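Local coordinates for protein structure-specific endonuclease subunit SLX4 (Thielavia terrestris, PDB 6SEI) that probably serves as the regulatory subunit of the SLX1-SLX4 endonuclease, which cuts branched DNA during repair and recombination, and is represented here by its SLX1-binding C-terminal domain, at residues L19-A30 and W59-Y70. Numbering follows the deposited sequence.
With CA (calcium ion), chain H.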
loop_
_atom_site.group_PDB
_atom_site.type_symbol
_atom_site.label_atom_id
_atom_site.label_comp_id
_atom_site.label_asym_id
_atom_site.label_seq_id
_atom_site.Cartn_x
_atom_site.Cartn_y
_atom_site.Cartn_z
ATOM N N LEU B 19 33.862 17.347 -20.178
ATOM C CA LEU B 19 35.050 16.512 -20.032
ATOM C C LEU B 19 34.803 15.112 -20.578
ATOM O O LEU B 19 35.669 14.532 -21.244
ATOM C CB LEU B 19 35.471 16.441 -18.566
ATOM C CG LEU B 19 36.621 15.470 -18.282
ATOM C CD1 LEU B 19 37.931 16.028 -18.804
ATOM C CD2 LEU B 19 36.724 15.148 -16.799
ATOM N N PHE B 20 33.620 14.557 -20.311
ATOM C CA PHE B 20 33.314 13.208 -20.769
ATOM C C PHE B 20 33.171 13.151 -22.285
ATOM O O PHE B 20 33.406 12.098 -22.887
ATOM C CB PHE B 20 32.041 12.700 -20.087
ATOM C CG PHE B 20 32.236 12.301 -18.644
ATOM C CD1 PHE B 20 33.410 12.607 -17.969
ATOM C CD2 PHE B 20 31.243 11.618 -17.963
ATOM C CE1 PHE B 20 33.586 12.242 -16.645
ATOM C CE2 PHE B 20 31.414 11.249 -16.639
ATOM C CZ PHE B 20 32.588 11.561 -15.980
ATOM N N ARG B 21 32.790 14.265 -22.916
ATOM C CA ARG B 21 32.730 14.303 -24.374
ATOM C C ARG B 21 34.127 14.255 -24.980
ATOM O O ARG B 21 34.328 13.657 -26.043
ATOM C CB ARG B 21 31.989 15.556 -24.843
ATOM C CG ARG B 21 30.475 15.430 -24.826
ATOM C CD ARG B 21 29.822 16.534 -25.649
ATOM N NE ARG B 21 29.217 17.568 -24.812
ATOM C CZ ARG B 21 27.907 17.716 -24.631
ATOM N NH1 ARG B 21 27.445 18.686 -23.852
ATOM N NH2 ARG B 21 27.058 16.890 -25.231
ATOM N N TYR B 22 35.105 14.879 -24.313
ATOM C CA TYR B 22 36.487 14.809 -24.778
ATOM C C TYR B 22 37.053 13.404 -24.619
ATOM O O TYR B 22 37.814 12.938 -25.473
ATOM C CB TYR B 22 37.352 15.815 -24.021
ATOM C CG TYR B 22 37.262 17.233 -24.535
ATOM C CD1 TYR B 22 37.656 17.551 -25.827
ATOM C CD2 TYR B 22 36.793 18.255 -23.722
ATOM C CE1 TYR B 22 37.577 18.850 -26.297
ATOM C CE2 TYR B 22 36.712 19.555 -24.181
ATOM C CZ TYR B 22 37.104 19.848 -25.468
ATOM O OH TYR B 22 37.021 21.143 -25.923
ATOM N N ILE B 23 36.707 12.718 -23.526
ATOM C CA ILE B 23 37.173 11.348 -23.342
ATOM C C ILE B 23 36.536 10.428 -24.374
ATOM O O ILE B 23 37.211 9.581 -24.975
ATOM C CB ILE B 23 36.884 10.863 -21.909
ATOM C CG1 ILE B 23 37.532 11.787 -20.881
ATOM C CG2 ILE B 23 37.376 9.437 -21.720
ATOM C CD1 ILE B 23 37.088 11.506 -19.469
ATOM N N THR B 24 35.229 10.574 -24.592
ATOM C CA THR B 24 34.543 9.760 -25.590
ATOM C C THR B 24 35.189 9.921 -26.958
ATOM O O THR B 24 35.578 8.935 -27.593
ATOM C CB THR B 24 33.062 10.136 -25.642
ATOM O OG1 THR B 24 32.510 10.063 -24.322
ATOM C CG2 THR B 24 32.296 9.191 -26.561
ATOM N N GLN B 25 35.339 11.167 -27.417
ATOM C CA GLN B 25 35.926 11.399 -28.732
ATOM C C GLN B 25 37.349 10.862 -28.806
ATOM O O GLN B 25 37.757 10.312 -29.834
ATOM C CB GLN B 25 35.891 12.888 -29.067
ATOM C CG GLN B 25 35.687 13.178 -30.543
ATOM C CD GLN B 25 34.221 13.120 -30.959
ATOM O OE1 GLN B 25 33.568 12.076 -30.857
ATOM N NE2 GLN B 25 33.696 14.249 -31.428
ATOM N N ALA B 26 38.115 10.994 -27.721
ATOM C CA ALA B 26 39.478 10.471 -27.711
ATOM C C ALA B 26 39.487 8.962 -27.930
ATOM O O ALA B 26 40.229 8.449 -28.778
ATOM C CB ALA B 26 40.171 10.836 -26.396
ATOM N N VAL B 27 38.660 8.236 -27.174
ATOM C CA VAL B 27 38.574 6.786 -27.322
ATOM C C VAL B 27 38.044 6.420 -28.704
ATOM O O VAL B 27 38.613 5.577 -29.406
ATOM C CB VAL B 27 37.690 6.190 -26.210
ATOM C CG1 VAL B 27 37.536 4.689 -26.388
ATOM C CG2 VAL B 27 38.253 6.518 -24.836
ATOM N N VAL B 28 36.956 7.070 -29.120
ATOM C CA VAL B 28 36.187 6.615 -30.274
ATOM C C VAL B 28 36.938 6.839 -31.584
ATOM O O VAL B 28 36.855 6.014 -32.504
ATOM C CB VAL B 28 34.814 7.315 -30.265
ATOM C CG1 VAL B 28 34.232 7.417 -31.659
ATOM C CG2 VAL B 28 33.859 6.580 -29.345
ATOM N N THR B 29 37.687 7.936 -31.697
ATOM C CA THR B 29 38.302 8.323 -32.960
ATOM C C THR B 29 39.730 7.813 -33.124
ATOM O O THR B 29 40.352 8.082 -34.157
ATOM C CB THR B 29 38.283 9.848 -33.113
ATOM O OG1 THR B 29 39.119 10.441 -32.114
ATOM C CG2 THR B 29 36.868 10.380 -32.967
ATOM N N ALA B 30 40.267 7.096 -32.144
ATOM C CA ALA B 30 41.580 6.503 -32.317
ATOM C C ALA B 30 41.521 5.427 -33.402
ATOM O O ALA B 30 40.480 4.792 -33.597
ATOM C CB ALA B 30 42.075 5.901 -31.006
ATOM N N TRP B 59 46.770 6.362 -20.880
ATOM C CA TRP B 59 46.697 6.488 -22.333
ATOM C C TRP B 59 46.058 7.808 -22.750
ATOM O O TRP B 59 46.481 8.424 -23.734
ATOM C CB TRP B 59 45.923 5.307 -22.915
ATOM C CG TRP B 59 45.816 5.314 -24.407
ATOM C CD1 TRP B 59 46.778 4.943 -25.299
ATOM C CD2 TRP B 59 44.673 5.698 -25.185
ATOM N NE1 TRP B 59 46.309 5.076 -26.586
ATOM C CE2 TRP B 59 45.020 5.538 -26.543
ATOM C CE3 TRP B 59 43.394 6.163 -24.867
ATOM C CZ2 TRP B 59 44.134 5.825 -27.579
ATOM C CZ3 TRP B 59 42.515 6.450 -25.899
ATOM C CH2 TRP B 59 42.888 6.275 -27.239
ATOM N N LEU B 60 45.035 8.254 -22.017
ATOM C CA LEU B 60 44.360 9.500 -22.365
ATOM C C LEU B 60 45.258 10.710 -22.136
ATOM O O LEU B 60 45.177 11.692 -22.884
ATOM C CB LEU B 60 43.069 9.640 -21.562
ATOM C CG LEU B 60 41.944 8.647 -21.863
ATOM C CD1 LEU B 60 41.016 8.510 -20.667
ATOM C CD2 LEU B 60 41.161 9.069 -23.096
ATOM N N ASN B 61 46.114 10.662 -21.121
ATOM C CA ASN B 61 46.994 11.775 -20.796
ATOM C C ASN B 61 48.316 11.726 -21.548
ATOM O O ASN B 61 49.163 12.600 -21.335
ATOM C CB ASN B 61 47.260 11.810 -19.288
ATOM C CG ASN B 61 45.997 12.006 -18.480
ATOM O OD1 ASN B 61 45.128 12.797 -18.850
ATOM N ND2 ASN B 61 45.885 11.283 -17.371
ATOM N N SER B 62 48.515 10.732 -22.416
ATOM C CA SER B 62 49.733 10.597 -23.205
ATOM C C SER B 62 49.575 11.151 -24.618
ATOM O O SER B 62 50.189 10.636 -25.559
ATOM C CB SER B 62 50.168 9.132 -23.259
ATOM O OG SER B 62 50.574 8.666 -21.987
ATOM N N GLY B 63 48.759 12.186 -24.785
ATOM C CA GLY B 63 48.550 12.824 -26.072
ATOM C C GLY B 63 47.138 12.739 -26.603
ATOM O O GLY B 63 46.797 13.486 -27.531
ATOM N N GLN B 64 46.288 11.875 -26.046
ATOM C CA GLN B 64 44.971 11.643 -26.630
ATOM C C GLN B 64 44.035 12.821 -26.395
ATOM O O GLN B 64 43.387 13.309 -27.329
ATOM C CB GLN B 64 44.373 10.361 -26.060
ATOM C CG GLN B 64 44.521 9.170 -26.968
ATOM C CD GLN B 64 45.874 9.103 -27.646
ATOM O OE1 GLN B 64 45.992 9.341 -28.851
ATOM N NE2 GLN B 64 46.907 8.778 -26.874
ATOM N N LEU B 65 43.929 13.280 -25.143
ATOM C CA LEU B 65 43.082 14.431 -24.853
ATOM C C LEU B 65 43.567 15.662 -25.604
ATOM O O LEU B 65 42.760 16.435 -26.133
ATOM C CB LEU B 65 43.053 14.694 -23.346
ATOM C CG LEU B 65 42.463 13.579 -22.481
ATOM C CD1 LEU B 65 42.731 13.831 -21.008
ATOM C CD2 LEU B 65 40.972 13.438 -22.742
ATOM N N ASP B 66 44.887 15.853 -25.664
ATOM C CA ASP B 66 45.457 16.947 -26.442
ATOM C C ASP B 66 45.103 16.813 -27.916
ATOM O O ASP B 66 44.879 17.814 -28.606
ATOM C CB ASP B 66 46.974 16.972 -26.250
ATOM C CG ASP B 66 47.605 18.269 -26.708
ATOM O OD1 ASP B 66 46.880 19.279 -26.833
ATOM O OD2 ASP B 66 48.832 18.273 -26.945
ATOM N N ARG B 67 45.047 15.578 -28.415
ATOM C CA ARG B 67 44.710 15.347 -29.816
ATOM C C ARG B 67 43.311 15.859 -30.139
ATOM O O ARG B 67 43.104 16.539 -31.150
ATOM C CB ARG B 67 44.823 13.855 -30.131
ATOM C CG ARG B 67 44.850 13.522 -31.603
ATOM C CD ARG B 67 44.746 12.026 -31.811
ATOM N NE ARG B 67 43.366 11.548 -31.734
ATOM C CZ ARG B 67 42.930 10.659 -30.846
ATOM N NH1 ARG B 67 43.766 10.149 -29.951
ATOM N NH2 ARG B 67 41.659 10.280 -30.854
ATOM N N VAL B 68 42.340 15.548 -29.282
ATOM C CA VAL B 68 40.948 15.904 -29.526
ATOM C C VAL B 68 40.624 17.252 -28.893
ATOM O O VAL B 68 39.455 17.573 -28.654
ATOM C CB VAL B 68 40.001 14.806 -29.008
ATOM C CG1 VAL B 68 40.256 13.500 -29.749
ATOM C CG2 VAL B 68 40.168 14.615 -27.510
ATOM N N GLY B 69 41.652 18.046 -28.609
ATOM C CA GLY B 69 41.456 19.436 -28.249
ATOM C C GLY B 69 41.229 19.735 -26.785
ATOM O O GLY B 69 40.610 20.758 -26.471
ATOM N N TYR B 70 41.716 18.895 -25.877
ATOM C CA TYR B 70 41.570 19.127 -24.442
ATOM C C TYR B 70 42.958 19.201 -23.812
ATOM O O TYR B 70 43.627 18.179 -23.638
ATOM C CB TYR B 70 40.722 18.040 -23.787
ATOM C CG TYR B 70 40.597 18.195 -22.288
ATOM C CD1 TYR B 70 39.883 19.251 -21.736
ATOM C CD2 TYR B 70 41.200 17.293 -21.424
ATOM C CE1 TYR B 70 39.770 19.399 -20.367
ATOM C CE2 TYR B 70 41.095 17.432 -20.056
ATOM C CZ TYR B 70 40.380 18.486 -19.529
ATOM O OH TYR B 70 40.276 18.624 -18.162
HETATM CA CA CA H . 46.674 21.850 -27.043
HETATM O O HOH W 1 48.819 21.110 -26.460
#
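Trp-59 opens the contact between two crossing helices of the Slx4 endonuclease domain (helix-turn-helix clan); the axes of 19-29 and 59-67 pass 8.8 Å apart at 103°. The flat indole's benzo edge meets Ala-30 CB in the ring plane, 3.9 Å from CH2. Leu-60, branched and apolar, spreads CD1 to Ile-23 CG2 and CD2 to the small Ala-26 methyl, whose size lets Ala-26 CA come within 5.7 Å of Gln-64 CA. Leu-65, also buried, sets CD2 beside Ile-23 CG1. Asp-66 OD1 binds the calcium ion at 2.6 Å, with Asp-71 a second ligand. Arg-67 is long enough to reach the 26-29 turn: its chain bends at chi3 (81°), and NH2 donates in the guanidinium plane to Ala-26 O (3.1 Å), on a lone pair, and to Thr-29 OG1 (2.8 Å). Two bonds fix this nitrogen; Thr-29 OG1 itself donates to Gln-25 O. Beta-branched Val-68 turns both methyls to the first helix, CG1 on Ala-26 CA (3.7 Å) and CG2 on Ala-26 CB. Gly-69 (C-prime) readily takes the positive phi of the Schellman motif, Tyr-70 N bonding to Leu-65 O. Tyr-70's ring touches Leu-19 CD1; its CB sits over one face of the Tyr-22 ring, 3.6 Å from Tyr-22 CG.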